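Local coordinates for protein Alp7A (Bacillus subtilis, PDB 5EC0) that probably assembles into nucleotide-dependent, actin-like filaments that help segregate a plasmid in the bacterial cell, at residues Trp186-Asn191 / Arg362-Tyr367; Glu182-Ala187 / Val208-Leu213; Val71-Glu76 / Ser261-Glu266; Thr28-Ile33 / Tyr98-Ala103. All coordinates share one frame; numbering follows the deposited sequence.

Contact 1 of 4, residues Trp186-Asn191 / Arg362-Tyr367. With ADP (adenosine-5'-diphosphate), chain D.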
# COMPACT_ATOMS: atom_id res chain seq x y z
N TRP A 186 9.59 11.09 1.56
CA TRP A 186 9.14 12.15 2.46
C TRP A 186 8.89 11.62 3.87
O TRP A 186 9.01 12.38 4.84
CB TRP A 186 7.89 12.85 1.90
CG TRP A 186 8.29 13.72 0.76
CD1 TRP A 186 8.09 13.48 -0.58
CD2 TRP A 186 9.04 14.96 0.83
NE1 TRP A 186 8.64 14.49 -1.32
CE2 TRP A 186 9.22 15.41 -0.49
CE3 TRP A 186 9.54 15.72 1.90
CZ2 TRP A 186 9.89 16.61 -0.78
CZ3 TRP A 186 10.21 16.92 1.61
CH2 TRP A 186 10.38 17.35 0.28
N ALA A 187 8.60 10.33 4.00
CA ALA A 187 8.40 9.74 5.32
C ALA A 187 9.74 9.54 6.04
O ALA A 187 9.79 9.42 7.25
CB ALA A 187 7.64 8.40 5.22
N ILE A 188 10.83 9.51 5.27
CA ILE A 188 12.19 9.48 5.83
C ILE A 188 12.71 10.91 6.12
O ILE A 188 13.42 11.15 7.11
CB ILE A 188 13.17 8.77 4.86
CG1 ILE A 188 12.65 7.37 4.47
CG2 ILE A 188 14.60 8.75 5.43
CD1 ILE A 188 12.45 6.41 5.66
N LYS A 189 12.38 11.86 5.25
CA LYS A 189 12.91 13.21 5.35
C LYS A 189 12.28 13.99 6.50
O LYS A 189 12.98 14.69 7.24
CB LYS A 189 12.70 13.97 4.04
CG LYS A 189 13.35 13.32 2.81
CD LYS A 189 12.91 14.00 1.50
CE LYS A 189 13.44 15.43 1.37
NZ LYS A 189 14.95 15.48 1.28
N LYS A 190 10.97 13.85 6.64
CA LYS A 190 10.18 14.62 7.60
C LYS A 190 9.29 13.73 8.47
O LYS A 190 8.90 12.63 8.06
CB LYS A 190 9.29 15.61 6.86
CG LYS A 190 10.02 16.55 5.91
CD LYS A 190 10.61 17.71 6.65
CE LYS A 190 10.49 19.01 5.85
NZ LYS A 190 10.89 20.15 6.70
N ASN A 191 8.94 14.21 9.67
CA ASN A 191 7.86 13.61 10.44
C ASN A 191 6.54 14.34 10.12
O ASN A 191 6.52 15.27 9.32
CB ASN A 191 8.16 13.64 11.94
CG ASN A 191 8.32 15.05 12.49
OD1 ASN A 191 7.93 16.03 11.87
ND2 ASN A 191 8.89 15.14 13.68
N ARG A 362 6.14 -1.33 5.52
CA ARG A 362 4.91 -1.56 4.77
C ARG A 362 4.11 -0.26 4.53
O ARG A 362 3.43 -0.13 3.52
CB ARG A 362 4.03 -2.59 5.47
CG ARG A 362 2.91 -3.09 4.59
CD ARG A 362 2.25 -4.39 5.15
NE ARG A 362 1.49 -4.16 6.38
CZ ARG A 362 0.18 -3.92 6.40
NH1 ARG A 362 -0.51 -3.90 5.27
NH2 ARG A 362 -0.46 -3.73 7.55
N LEU A 363 4.20 0.69 5.44
CA LEU A 363 3.38 1.89 5.35
C LEU A 363 4.11 3.13 4.85
O LEU A 363 3.53 4.22 4.81
CB LEU A 363 2.75 2.20 6.71
CG LEU A 363 1.80 1.15 7.30
CD1 LEU A 363 1.05 1.71 8.52
CD2 LEU A 363 0.84 0.63 6.26
N LEU A 364 5.37 2.97 4.43
CA LEU A 364 6.22 4.13 4.12
C LEU A 364 5.66 5.01 2.98
O LEU A 364 5.66 6.25 3.09
CB LEU A 364 7.65 3.67 3.76
CG LEU A 364 8.75 4.70 4.04
CD1 LEU A 364 8.86 4.95 5.55
CD2 LEU A 364 10.10 4.26 3.47
N ASN A 365 5.19 4.40 1.90
CA ASN A 365 4.58 5.16 0.80
C ASN A 365 3.40 6.02 1.32
O ASN A 365 3.35 7.24 1.09
CB ASN A 365 4.10 4.23 -0.32
CG ASN A 365 5.22 3.81 -1.28
OD1 ASN A 365 6.10 4.60 -1.61
ND2 ASN A 365 5.19 2.56 -1.70
N LEU A 366 2.47 5.37 2.02
CA LEU A 366 1.32 6.04 2.64
C LEU A 366 1.74 7.20 3.53
O LEU A 366 1.15 8.28 3.50
CB LEU A 366 0.50 5.04 3.46
CG LEU A 366 -0.80 5.51 4.08
CD1 LEU A 366 -1.64 6.22 3.06
CD2 LEU A 366 -1.58 4.29 4.64
N TYR A 367 2.77 6.96 4.33
CA TYR A 367 3.29 7.93 5.27
C TYR A 367 3.91 9.11 4.54
O TYR A 367 3.84 10.25 5.01
CB TYR A 367 4.32 7.27 6.19
CG TYR A 367 3.69 6.55 7.37
CD1 TYR A 367 2.31 6.40 7.45
CD2 TYR A 367 4.47 6.05 8.41
CE1 TYR A 367 1.73 5.75 8.53
CE2 TYR A 367 3.90 5.42 9.50
CZ TYR A 367 2.52 5.27 9.55
OH TYR A 367 1.94 4.64 10.62
PB ADP D . 1.90 -5.20 -2.94
O1B ADP D . 1.07 -3.93 -2.83
O2B ADP D . 2.57 -5.46 -4.28
O3B ADP D . 1.25 -6.46 -2.40
PA ADP D . 3.01 -4.57 -0.34
O1A ADP D . 1.58 -4.28 0.05
O2A ADP D . 4.11 -3.59 0.02
O3A ADP D . 3.13 -4.94 -1.91
O5' ADP D . 3.42 -5.99 0.25
C5' ADP D . 2.47 -7.01 0.53
C4' ADP D . 3.23 -7.99 1.40
O4' ADP D . 3.36 -7.43 2.70
C3' ADP D . 2.53 -9.32 1.61
O3' ADP D . 3.05 -10.31 0.73
C2' ADP D . 2.85 -9.70 3.05
O2' ADP D . 3.76 -10.80 3.02
C1' ADP D . 3.55 -8.48 3.64
N9 ADP D . 3.03 -8.05 4.95
C8 ADP D . 3.83 -7.76 6.00
N7 ADP D . 3.10 -7.38 7.08
C5 ADP D . 1.81 -7.42 6.72
C6 ADP D . 0.55 -7.14 7.42
N6 ADP D . 0.57 -6.73 8.72
N1 ADP D . -0.60 -7.29 6.72
C2 ADP D . -0.59 -7.70 5.43
N3 ADP D . 0.53 -7.98 4.72
C4 ADP D . 1.75 -7.86 5.31
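The backbone oxygen of Ala187 is gripped twice, by NZ of Lys197 and by hydroxyl O3 of a bound glycerol, probably from the crystallisation liquor, while the CB of the same residue points toward helix 364-386. The contact joins the short helix 185-189 to the first turn of helix 364-386 in an actin-like fold, just past Arg362, a residue of the ADP pocket. Its interior is apolar. The methyl of Ala187 makes a close approach to the first turn: its CB lies 3.6 Å from the carbonyl O of Leu364 and 3.7 Å from the CD1 of that leucine. One turn on, Ala187 CB is also 3.6 Å from Tyr367 CB; the tyrosine ring itself leads away, takes Leu363 CB over the centre of one face, and meets Phe192 edge-to-face. Ile188 and Leu364 cross at about a right angle, with CD1 of Ile188 3.9 Å from CD2 of Leu364. Leu364 reaches this place because CG stands anti to the backbone N (chi1 -153°), which carries both its methyls toward the isoleucine. Ile188 and Leu364 also both rest on Leu325 of strand 322-327, so the two helices share one sheet as a floor. At the opposite end of the segment, Arg362 serves the ligand instead of the helix. A bend at chi3 (69°) lays its guanidinium with one face against the adenine of ADP, Glu25 OE2 forms a salt bridge with NH2, and NE lies 3.3 Å from adenine C6.

Contact 2 of 4, residues Glu182-Ala187 / Val208-Leu213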
# COMPACT_ATOMS: atom_id res chain seq x y z
N GLU A 182 8.99 6.48 -4.85
CA GLU A 182 9.68 7.76 -4.76
C GLU A 182 9.09 8.60 -3.64
O GLU A 182 9.85 9.17 -2.85
CB GLU A 182 9.63 8.52 -6.09
CG GLU A 182 10.37 9.87 -6.10
CD GLU A 182 9.52 11.03 -5.59
OE1 GLU A 182 8.27 10.91 -5.60
OE2 GLU A 182 10.08 12.06 -5.18
N VAL A 183 7.76 8.67 -3.55
CA VAL A 183 7.12 9.57 -2.57
C VAL A 183 7.44 9.17 -1.12
O VAL A 183 7.36 9.99 -0.20
CB VAL A 183 5.55 9.62 -2.76
CG1 VAL A 183 4.88 8.34 -2.26
CG2 VAL A 183 4.96 10.82 -2.03
N ALA A 184 7.81 7.91 -0.91
CA ALA A 184 8.12 7.43 0.41
C ALA A 184 9.30 8.17 1.03
O ALA A 184 9.49 8.12 2.25
CB ALA A 184 8.41 5.93 0.38
N ARG A 185 10.10 8.84 0.21
CA ARG A 185 11.27 9.51 0.74
C ARG A 185 10.82 10.61 1.70
O ARG A 185 11.56 10.97 2.59
CB ARG A 185 12.18 10.07 -0.38
CG ARG A 185 11.61 11.29 -1.11
CD ARG A 185 12.29 11.57 -2.45
NE ARG A 185 11.59 12.66 -3.13
CZ ARG A 185 11.89 13.96 -3.04
NH1 ARG A 185 12.91 14.39 -2.30
NH2 ARG A 185 11.15 14.84 -3.70
N TRP A 186 9.59 11.09 1.56
CA TRP A 186 9.14 12.15 2.46
C TRP A 186 8.89 11.62 3.87
O TRP A 186 9.01 12.38 4.84
CB TRP A 186 7.89 12.85 1.90
CG TRP A 186 8.29 13.72 0.76
CD1 TRP A 186 8.09 13.48 -0.58
CD2 TRP A 186 9.04 14.96 0.83
NE1 TRP A 186 8.64 14.49 -1.32
CE2 TRP A 186 9.22 15.41 -0.49
CE3 TRP A 186 9.54 15.72 1.90
CZ2 TRP A 186 9.89 16.61 -0.78
CZ3 TRP A 186 10.21 16.92 1.61
CH2 TRP A 186 10.38 17.35 0.28
N ALA A 187 8.60 10.33 4.00
CA ALA A 187 8.40 9.74 5.32
C ALA A 187 9.74 9.54 6.04
O ALA A 187 9.79 9.42 7.25
CB ALA A 187 7.64 8.40 5.22
N VAL A 208 21.14 7.17 -2.60
CA VAL A 208 20.42 6.08 -1.98
C VAL A 208 19.54 5.36 -2.98
O VAL A 208 18.78 5.99 -3.73
CB VAL A 208 19.56 6.60 -0.80
CG1 VAL A 208 18.58 5.53 -0.32
CG2 VAL A 208 20.46 7.04 0.34
N VAL A 209 19.64 4.03 -2.99
CA VAL A 209 18.70 3.23 -3.76
C VAL A 209 17.49 2.82 -2.90
O VAL A 209 17.59 1.95 -2.01
CB VAL A 209 19.37 1.98 -4.35
CG1 VAL A 209 18.37 1.15 -5.14
CG2 VAL A 209 20.53 2.40 -5.24
N PHE A 210 16.35 3.46 -3.17
CA PHE A 210 15.10 3.11 -2.49
C PHE A 210 14.53 1.84 -3.08
O PHE A 210 14.25 1.80 -4.27
CB PHE A 210 14.07 4.22 -2.64
CG PHE A 210 13.92 5.09 -1.42
CD1 PHE A 210 15.02 5.44 -0.66
CD2 PHE A 210 12.67 5.56 -1.06
CE1 PHE A 210 14.87 6.25 0.46
CE2 PHE A 210 12.51 6.36 0.06
CZ PHE A 210 13.62 6.71 0.83
N CYS A 211 14.37 0.81 -2.25
CA CYS A 211 13.86 -0.48 -2.73
C CYS A 211 12.49 -0.83 -2.16
O CYS A 211 12.38 -1.33 -1.04
CB CYS A 211 14.84 -1.59 -2.40
SG CYS A 211 16.50 -1.26 -3.00
N ASP A 212 11.46 -0.53 -2.94
CA ASP A 212 10.08 -0.82 -2.58
C ASP A 212 9.75 -2.28 -2.92
O ASP A 212 9.34 -2.59 -4.05
CB ASP A 212 9.14 0.15 -3.30
CG ASP A 212 7.70 0.08 -2.80
OD1 ASP A 212 7.34 -0.86 -2.06
OD2 ASP A 212 6.91 0.98 -3.19
N LEU A 213 9.95 -3.18 -1.97
CA LEU A 213 9.75 -4.61 -2.23
C LEU A 213 8.33 -5.03 -1.90
O LEU A 213 7.96 -5.06 -0.72
CB LEU A 213 10.76 -5.46 -1.43
CG LEU A 213 12.24 -5.04 -1.45
CD1 LEU A 213 13.11 -5.88 -0.50
CD2 LEU A 213 12.81 -5.05 -2.86
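Phe210 drives its ring tip into the turn around Ala184 and Arg185, joining a central strand of the actin-like fold to the start of the short helix 185-189. Apolar and backbone contacts dominate. Phe210 CE2 is 3.5 Å from Arg185 CA, and Ala184 C lies near the ring plane at its edge, 3.8 Å from Phe210 CE2. The methyl of Ala184 adds a looser touch, its CB 4.1 Å from Phe210 CE2. The type I turn from Glu182 to Arg185 brings this backbone forward, so the ring meets main chain as much as side chains. Strand 207-213 runs between 218-223 and 322-327, and Phe210 also touches Leu223 and Leu325 on those neighbours. A serine in place of Phe210 would probably open a gap beneath the Ala184-Arg185 backbone and set a polar hydroxyl in this apolar setting. The polar bonds belong to the turn itself. Arg185 holds CG between its backbone N and carbonyl carbon (chi1 72°), then runs extended back to Glu182. The salt bridge from Arg185 NE to Glu182 OE2 measures 2.6 Å with an N-H...O angle of 155°, although the donor stands well above the carboxylate plane. A weak second bond runs from Arg185 NH2 to the same Glu182 OE2, and NH1 donates to Leu227 O. Together these bonds restrain the guanidinium, whose one face lies against Trp186 NE1, 3.4 Å above its plane.

Contact 3 of 4, residues Val71-Glu76 / Ser261-Glu266. With ADP (adenosine-5'-diphosphate), chain D.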
# COMPACT_ATOMS: atom_id res chain seq x y z
N VAL A 71 -16.85 -5.64 -1.88
CA VAL A 71 -15.56 -5.00 -1.67
C VAL A 71 -14.85 -5.52 -0.44
O VAL A 71 -15.46 -5.68 0.62
CB VAL A 71 -15.72 -3.48 -1.50
CG1 VAL A 71 -14.36 -2.83 -1.30
CG2 VAL A 71 -16.52 -2.86 -2.66
N GLY A 72 -13.55 -5.77 -0.56
CA GLY A 72 -12.76 -6.17 0.59
C GLY A 72 -13.03 -7.60 1.00
O GLY A 72 -13.22 -8.48 0.15
N GLU A 73 -13.05 -7.83 2.31
CA GLU A 73 -13.17 -9.17 2.87
C GLU A 73 -14.46 -9.87 2.45
O GLU A 73 -14.49 -11.10 2.37
CB GLU A 73 -13.07 -9.12 4.40
CG GLU A 73 -12.84 -10.46 5.07
CD GLU A 73 -11.53 -11.12 4.65
OE1 GLU A 73 -10.49 -10.42 4.66
OE2 GLU A 73 -11.53 -12.33 4.34
N LEU A 74 -15.52 -9.11 2.19
CA LEU A 74 -16.77 -9.71 1.73
C LEU A 74 -16.63 -10.30 0.32
O LEU A 74 -17.35 -11.21 -0.05
CB LEU A 74 -17.92 -8.69 1.76
CG LEU A 74 -19.32 -9.28 1.53
CD1 LEU A 74 -19.64 -10.39 2.54
CD2 LEU A 74 -20.37 -8.17 1.57
N ALA A 75 -15.69 -9.76 -0.46
CA ALA A 75 -15.45 -10.26 -1.81
C ALA A 75 -14.56 -11.51 -1.81
O ALA A 75 -14.40 -12.18 -2.84
CB ALA A 75 -14.82 -9.16 -2.67
N GLU A 76 -13.99 -11.84 -0.65
CA GLU A 76 -12.92 -12.84 -0.57
C GLU A 76 -13.28 -14.25 -1.08
O GLU A 76 -12.54 -14.80 -1.89
CB GLU A 76 -12.40 -12.94 0.87
CG GLU A 76 -10.96 -13.37 0.94
CD GLU A 76 -10.07 -12.41 0.19
OE1 GLU A 76 -9.31 -12.88 -0.70
OE2 GLU A 76 -10.13 -11.20 0.48
N SER A 261 -3.57 -22.50 -0.13
CA SER A 261 -3.49 -21.31 -0.97
C SER A 261 -2.26 -20.51 -0.59
O SER A 261 -1.77 -20.59 0.53
CB SER A 261 -4.75 -20.46 -0.82
OG SER A 261 -4.64 -19.57 0.27
N VAL A 262 -1.77 -19.72 -1.54
CA VAL A 262 -0.60 -18.91 -1.28
C VAL A 262 -0.94 -17.80 -0.29
O VAL A 262 -0.07 -17.31 0.44
CB VAL A 262 -0.03 -18.32 -2.59
CG1 VAL A 262 -0.83 -17.12 -3.05
CG2 VAL A 262 1.41 -17.95 -2.40
N ARG A 263 -2.21 -17.41 -0.25
CA ARG A 263 -2.64 -16.33 0.63
C ARG A 263 -2.51 -16.76 2.09
O ARG A 263 -2.08 -15.99 2.93
CB ARG A 263 -4.08 -15.93 0.30
CG ARG A 263 -4.64 -14.82 1.16
CD ARG A 263 -6.15 -14.72 0.98
NE ARG A 263 -6.72 -13.57 1.69
CZ ARG A 263 -6.85 -12.36 1.17
NH1 ARG A 263 -6.45 -12.13 -0.08
NH2 ARG A 263 -7.38 -11.38 1.88
N GLU A 264 -2.87 -18.01 2.37
CA GLU A 264 -2.65 -18.61 3.68
C GLU A 264 -1.17 -18.60 4.09
O GLU A 264 -0.82 -18.24 5.21
CB GLU A 264 -3.17 -20.06 3.71
CG GLU A 264 -4.69 -20.20 3.83
CD GLU A 264 -5.15 -21.64 3.59
OE1 GLU A 264 -4.42 -22.59 3.97
OE2 GLU A 264 -6.24 -21.82 3.01
N LEU A 265 -0.30 -19.02 3.18
CA LEU A 265 1.12 -19.11 3.51
C LEU A 265 1.69 -17.71 3.74
O LEU A 265 2.44 -17.47 4.68
CB LEU A 265 1.87 -19.83 2.40
CG LEU A 265 3.40 -19.82 2.46
CD1 LEU A 265 3.88 -20.61 3.67
CD2 LEU A 265 3.96 -20.38 1.17
N GLU A 266 1.28 -16.80 2.87
CA GLU A 266 1.61 -15.38 3.00
C GLU A 266 1.18 -14.81 4.35
O GLU A 266 1.95 -14.10 4.99
CB GLU A 266 0.96 -14.61 1.85
CG GLU A 266 1.16 -13.10 1.87
CD GLU A 266 0.27 -12.42 0.84
OE1 GLU A 266 -0.91 -12.84 0.70
OE2 GLU A 266 0.74 -11.48 0.18
PB ADP D . 1.90 -5.20 -2.94
O1B ADP D . 1.07 -3.93 -2.83
O2B ADP D . 2.57 -5.46 -4.28
O3B ADP D . 1.25 -6.46 -2.40
PA ADP D . 3.01 -4.57 -0.34
O1A ADP D . 1.58 -4.28 0.05
O2A ADP D . 4.11 -3.59 0.02
O3A ADP D . 3.13 -4.94 -1.91
O5' ADP D . 3.42 -5.99 0.25
C5' ADP D . 2.47 -7.01 0.53
C4' ADP D . 3.23 -7.99 1.40
O4' ADP D . 3.36 -7.43 2.70
C3' ADP D . 2.53 -9.32 1.61
O3' ADP D . 3.05 -10.31 0.73
C2' ADP D . 2.85 -9.70 3.05
O2' ADP D . 3.76 -10.80 3.02
C1' ADP D . 3.55 -8.48 3.64
N9 ADP D . 3.03 -8.05 4.95
C8 ADP D . 3.83 -7.76 6.00
N7 ADP D . 3.10 -7.38 7.08
C5 ADP D . 1.81 -7.42 6.72
C6 ADP D . 0.55 -7.14 7.42
N6 ADP D . 0.57 -6.73 8.72
N1 ADP D . -0.60 -7.29 6.72
C2 ADP D . -0.59 -7.70 5.43
N3 ADP D . 0.53 -7.98 4.72
C4 ADP D . 1.75 -7.86 5.31
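The backbones around Glu76 and Arg263 stay far apart, their CA atoms 10.9 Å from each other, so a loop with helical backbone angles at 73-76 meets the first turn of helix 262-272 through long side chains alone. Those side chains approach from opposite directions. Arg263 runs extended, with CG anti to the backbone N (chi1 180°), whereas Glu76 bends at chi2 (58°) to bring its carboxylate over one face of the guanidinium. The two planes differ by 32°. Glu76 OE1 is 3.0 Å from Arg263 NH1, a salt bridge by charge alone, because the oxygen lies well out of the guanidinium plane and no N-H points at it. Glu73 OE1 adds opposite charge at 4.3 Å from Arg263 NH2, beyond a salt bridge. Were Glu76 replaced by an alanine, Arg263 would probably lose its salt-bridge mate across the gap and its guanidinium be set free to turn. Ser261 caps the helix start: its OG accepts from Glu264 N at 3.2 Å. About one turn beyond Arg263, Glu266 OE2 accepts a 2.6 Å hydrogen bond from ribose O3' of ADP. The ion pair probably spans the outer part of the nucleotide cleft of this actin-like fold: helix 262-272 leans on helix 243-254 through Val262 and Leu265, while Glu73 and Glu76 rest on Pro27 of strand 22-33.

Contact 4 of 4, residues Thr28-Ile33 / Tyr98-Ala103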
# COMPACT_ATOMS: atom_id res chain seq x y z
N THR A 28 -7.84 -6.10 -1.26
CA THR A 28 -7.97 -5.40 -2.54
C THR A 28 -9.14 -5.90 -3.41
O THR A 28 -9.62 -5.18 -4.29
CB THR A 28 -6.64 -5.50 -3.35
OG1 THR A 28 -5.60 -4.85 -2.61
CG2 THR A 28 -6.75 -4.83 -4.71
N ASN A 29 -9.61 -7.11 -3.14
CA ASN A 29 -10.68 -7.73 -3.93
C ASN A 29 -11.94 -6.90 -4.12
O ASN A 29 -12.50 -6.37 -3.16
CB ASN A 29 -11.08 -9.05 -3.29
CG ASN A 29 -9.90 -9.95 -3.06
OD1 ASN A 29 -9.40 -10.05 -1.94
ND2 ASN A 29 -9.42 -10.59 -4.12
N VAL A 30 -12.36 -6.80 -5.37
CA VAL A 30 -13.65 -6.22 -5.74
C VAL A 30 -14.34 -7.19 -6.69
O VAL A 30 -13.82 -7.50 -7.76
CB VAL A 30 -13.52 -4.86 -6.43
CG1 VAL A 30 -14.87 -4.43 -7.02
CG2 VAL A 30 -12.98 -3.81 -5.47
N VAL A 31 -15.51 -7.70 -6.29
CA VAL A 31 -16.25 -8.61 -7.15
C VAL A 31 -17.57 -7.98 -7.58
O VAL A 31 -18.38 -7.59 -6.75
CB VAL A 31 -16.51 -9.96 -6.44
CG1 VAL A 31 -17.48 -10.81 -7.23
CG2 VAL A 31 -15.20 -10.70 -6.25
N GLU A 32 -17.77 -7.88 -8.89
CA GLU A 32 -19.01 -7.32 -9.40
C GLU A 32 -20.07 -8.39 -9.50
O GLU A 32 -19.86 -9.46 -10.09
CB GLU A 32 -18.81 -6.65 -10.75
CG GLU A 32 -20.13 -6.23 -11.39
CD GLU A 32 -19.96 -5.27 -12.56
OE1 GLU A 32 -20.94 -4.59 -12.91
OE2 GLU A 32 -18.86 -5.20 -13.14
N ILE A 33 -21.23 -8.10 -8.93
CA ILE A 33 -22.35 -9.03 -8.95
C ILE A 33 -23.57 -8.32 -9.54
O ILE A 33 -23.53 -7.12 -9.77
CB ILE A 33 -22.65 -9.54 -7.54
CG1 ILE A 33 -23.11 -8.38 -6.65
CG2 ILE A 33 -21.40 -10.19 -6.94
CD1 ILE A 33 -23.42 -8.77 -5.21
N TYR A 98 -11.40 2.96 -7.86
CA TYR A 98 -12.46 3.92 -7.65
C TYR A 98 -13.58 3.36 -6.75
O TYR A 98 -14.03 4.02 -5.81
CB TYR A 98 -13.02 4.35 -9.01
CG TYR A 98 -14.25 5.23 -8.94
CD1 TYR A 98 -14.16 6.55 -8.53
CD2 TYR A 98 -15.49 4.73 -9.32
CE1 TYR A 98 -15.28 7.36 -8.46
CE2 TYR A 98 -16.62 5.54 -9.27
CZ TYR A 98 -16.50 6.85 -8.84
OH TYR A 98 -17.62 7.64 -8.79
N VAL A 99 -14.01 2.13 -7.03
CA VAL A 99 -15.05 1.49 -6.21
C VAL A 99 -14.54 1.24 -4.78
O VAL A 99 -15.25 1.49 -3.81
CB VAL A 99 -15.52 0.18 -6.86
CG1 VAL A 99 -16.36 -0.67 -5.89
CG2 VAL A 99 -16.32 0.49 -8.14
N THR A 100 -13.30 0.79 -4.64
CA THR A 100 -12.76 0.59 -3.31
C THR A 100 -12.74 1.91 -2.51
O THR A 100 -13.14 1.94 -1.34
CB THR A 100 -11.35 -0.00 -3.36
OG1 THR A 100 -11.35 -1.12 -4.25
CG2 THR A 100 -10.93 -0.49 -1.98
N PHE A 101 -12.32 3.00 -3.15
CA PHE A 101 -12.31 4.31 -2.50
C PHE A 101 -13.69 4.71 -1.97
O PHE A 101 -13.82 5.21 -0.85
CB PHE A 101 -11.77 5.36 -3.48
CG PHE A 101 -12.33 6.74 -3.29
CD1 PHE A 101 -11.87 7.56 -2.27
CD2 PHE A 101 -13.30 7.24 -4.17
CE1 PHE A 101 -12.39 8.86 -2.10
CE2 PHE A 101 -13.82 8.53 -4.02
CZ PHE A 101 -13.37 9.34 -2.99
N LEU A 102 -14.73 4.47 -2.77
CA LEU A 102 -16.09 4.86 -2.40
C LEU A 102 -16.58 4.09 -1.19
O LEU A 102 -17.16 4.67 -0.25
CB LEU A 102 -17.05 4.63 -3.57
CG LEU A 102 -16.92 5.49 -4.82
CD1 LEU A 102 -17.93 5.03 -5.88
CD2 LEU A 102 -17.11 6.97 -4.48
N ALA A 103 -16.36 2.78 -1.21
CA ALA A 103 -16.71 1.89 -0.10
C ALA A 103 -15.91 2.23 1.16
O ALA A 103 -16.46 2.27 2.26
CB ALA A 103 -16.49 0.43 -0.50
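Helix 95-112 packs on one face of the sheet that holds strand 22-33, and here Val30 of the strand meets Val99 and Thr100 of the helix. The closest pair of CA atoms, those of Val30 and Thr100, is 7.3 Å apart, and the area buried between the segments is modest at 117 Å². Both branches of Val30 are used, each on a different residue. CG1, anti to the backbone N (chi1 170°), comes to 4.2 Å from CG1 of Val99, a loose methyl-to-methyl touch in which the two side chains cross obliquely. CG2 goes to the next helix position and lies 3.4 Å from OG1 of Thr100. That approach is a carbon against an oxygen, and the polar need of the hydroxyl is met within the helix, where Thr100 OG1 is hydrogen-bonded to Ile96 O one turn back. The torsion explains how: OG1 sits beside the backbone N and anti to the carbonyl carbon (chi1 -48°), which turns it back along the helix. This is the strand-and-helix packing of an actin-like domain. Phe69 of strand 65-71 touches both Val30 and Val99, so an aromatic side chain from the adjacent strand borders the valine pair. Farther round the helix, the Phe101 ring meets Phe151 edge-to-face, and Tyr98 does the same with His155. Just before the regular strand residues 30-33, Thr28 turns its side chain away from the helix, and its OG1 is hydrogen-bonded to Gly11 O, next to the ADP-binding Asn12 and Ser13.

Contacts 1 and 2 form one region: their centres are 8 Å apart, they share Trp186 and Ala187, Asn365 ND2 probably hydrogen-bonds Asp212 OD2 at 2.8 Å, and Ile188 CG1 packs 3.8 Å from Phe210 CZ. Contacts 3 and 4 form a second region on the opposite side of the chain's centre, their centres 14 Å apart, where Gly72 N lies 2.9 Å from Asn29 O in a probable hydrogen bond. Some 27 Å separates the centres of contacts 1 and 3, yet both reach ADP, by Arg362 at the adenine and Glu266 at the ribose. Contact 4 approaches the ligand through Thr28, whose side chain is about 7 Å from it.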